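Citrate synthase (Sulfolobus solfataricus, PDB 1O7X) is a largely helical enzyme of the citrate synthase family that assembles here as a dimer of two identical subunits. Local coordinates at residues Q77-L80 against D81-L85. Numbering follows the deposited sequence.
Sequences QEVL and DTIYL
Gln-77 and Asp-81, one helical turn apart, are joined through both backbone and side chain. The amide NE2 of Gln-77 donates to Asp-81 OD1 at 2.8 Å, meeting that oxygen nearly along its C-O axis, while amide and carboxylate planes stand 59° apart. Two torsions explain the reach: CG of Gln-77 lies anti to the backbone N (chi1 -179°), and a bend at chi2 (78°) swings the amide across the carboxylate.

Backbone evidence for a regular alpha-helix comes from four successive i to i+4 bonds. Asp-81 N reaches Gln-77 O at 2.7 Å, and Tyr-84 N reaches Leu-80 O at 2.8 Å; between them run Thr-82 N to Glu-78 O and Ile-83 N to Val-79 O. Glu-78 O also receives a weak bond from Thr-82 OG1 (3.2 Å).

Apolar contact is slight: Val-79 CG1 and Ile-83 CD1 are 4.5 Å apart, a loose contact. Leu-80 O lies in the plane of the Tyr-84 ring, at its edge, 3.5 Å from Tyr-84 CD1; the hydroxyl of Tyr-84 is hydrogen-bonded to Asn-141 O.

Val-79 rests on Leu-103 and Thr-82 on Val-98 of helix 92-106, while Val-79 and Ile-83 meet Leu-130 of helix 116-138. At the dimer interface, Thr-82 meets Thr-82 and Asp-81 packs on Leu-85 of the second subunit.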
loop_
_atom_site.group_PDB
_atom_site.type_symbol
_atom_site.label_atom_id
_atom_site.label_comp_id
_atom_site.label_asym_id
_atom_site.label_seq_id
_atom_site.Cartn_x
_atom_site.Cartn_y
_atom_site.Cartn_z
ATOM N N GLN A 77 9.671 9.618 -19.172
ATOM C CA GLN A 77 10.819 10.225 -18.506
ATOM C C GLN A 77 10.528 10.812 -17.133
ATOM O O GLN A 77 11.438 10.896 -16.292
ATOM C CB GLN A 77 11.501 11.244 -19.420
ATOM C CG GLN A 77 12.728 11.949 -18.883
ATOM C CD GLN A 77 14.006 11.141 -18.919
ATOM O OE1 GLN A 77 14.207 10.264 -19.773
ATOM N NE2 GLN A 77 14.936 11.409 -17.994
ATOM N N GLU A 78 9.284 11.136 -16.838
ATOM C CA GLU A 78 8.861 11.698 -15.564
ATOM C C GLU A 78 9.079 10.685 -14.451
ATOM O O GLU A 78 9.582 11.084 -13.406
ATOM C CB GLU A 78 7.402 12.141 -15.556
ATOM C CG GLU A 78 7.091 13.156 -16.639
ATOM C CD GLU A 78 7.166 12.546 -18.030
ATOM O OE1 GLU A 78 6.742 11.383 -18.154
ATOM O OE2 GLU A 78 7.677 13.221 -18.945
ATOM N N VAL A 79 8.755 9.426 -14.701
ATOM C CA VAL A 79 9.029 8.413 -13.690
ATOM C C VAL A 79 10.534 8.392 -13.388
ATOM O O VAL A 79 10.926 8.477 -12.212
ATOM C CB VAL A 79 8.597 7.004 -14.110
ATOM C CG1 VAL A 79 8.911 6.022 -12.992
ATOM C CG2 VAL A 79 7.120 6.971 -14.446
ATOM N N LEU A 80 11.361 8.340 -14.433
ATOM C CA LEU A 80 12.792 8.319 -14.177
ATOM C C LEU A 80 13.212 9.615 -13.509
ATOM O O LEU A 80 13.985 9.493 -12.553
ATOM C CB LEU A 80 13.657 8.003 -15.385
ATOM C CG LEU A 80 13.269 6.741 -16.165
ATOM C CD1 LEU A 80 13.831 6.788 -17.577
ATOM C CD2 LEU A 80 13.736 5.512 -15.405
ATOM N N ASP A 81 12.704 10.785 -13.907
ATOM C CA ASP A 81 13.096 12.023 -13.248
ATOM C C ASP A 81 12.752 12.001 -11.772
ATOM O O ASP A 81 13.479 12.467 -10.903
ATOM C CB ASP A 81 12.434 13.240 -13.868
ATOM C CG ASP A 81 12.879 13.512 -15.291
ATOM O OD1 ASP A 81 13.767 12.799 -15.817
ATOM O OD2 ASP A 81 12.275 14.470 -15.844
ATOM N N THR A 82 11.598 11.471 -11.447
ATOM C CA THR A 82 11.119 11.309 -10.084
ATOM C C THR A 82 12.101 10.487 -9.265
ATOM O O THR A 82 12.446 10.839 -8.134
ATOM C CB THR A 82 9.749 10.613 -10.233
ATOM O OG1 THR A 82 8.734 11.600 -10.400
ATOM C CG2 THR A 82 9.417 9.711 -9.078
ATOM N N ILE A 83 12.556 9.364 -9.831
ATOM C CA ILE A 83 13.483 8.449 -9.165
ATOM C C ILE A 83 14.805 9.188 -9.005
ATOM O O ILE A 83 15.449 9.131 -7.961
ATOM C CB ILE A 83 13.684 7.119 -9.901
ATOM C CG1 ILE A 83 12.496 6.166 -9.647
ATOM C CG2 ILE A 83 14.981 6.396 -9.514
ATOM C CD1 ILE A 83 12.541 4.986 -10.599
ATOM N N TYR A 84 15.189 9.943 -10.029
ATOM C CA TYR A 84 16.435 10.687 -9.908
ATOM C C TYR A 84 16.265 11.915 -9.014
ATOM O O TYR A 84 17.341 12.363 -8.561
ATOM C CB TYR A 84 17.061 10.946 -11.275
ATOM C CG TYR A 84 17.913 9.784 -11.764
ATOM C CD1 TYR A 84 17.330 8.606 -12.222
ATOM C CD2 TYR A 84 19.297 9.869 -11.746
ATOM C CE1 TYR A 84 18.105 7.553 -12.658
ATOM C CE2 TYR A 84 20.092 8.814 -12.169
ATOM C CZ TYR A 84 19.486 7.656 -12.629
ATOM O OH TYR A 84 20.262 6.607 -13.034
ATOM N N LEU A 85 15.075 12.379 -8.635
ATOM C CA LEU A 85 14.939 13.454 -7.685
ATOM C C LEU A 85 15.111 13.010 -6.232
ATOM O O LEU A 85 15.395 13.865 -5.375
ATOM C CB LEU A 85 13.585 14.179 -7.765
ATOM C CG LEU A 85 13.382 15.138 -8.935
ATOM C CD1 LEU A 85 11.928 15.573 -8.988
ATOM C CD2 LEU A 85 14.317 16.342 -8.899
#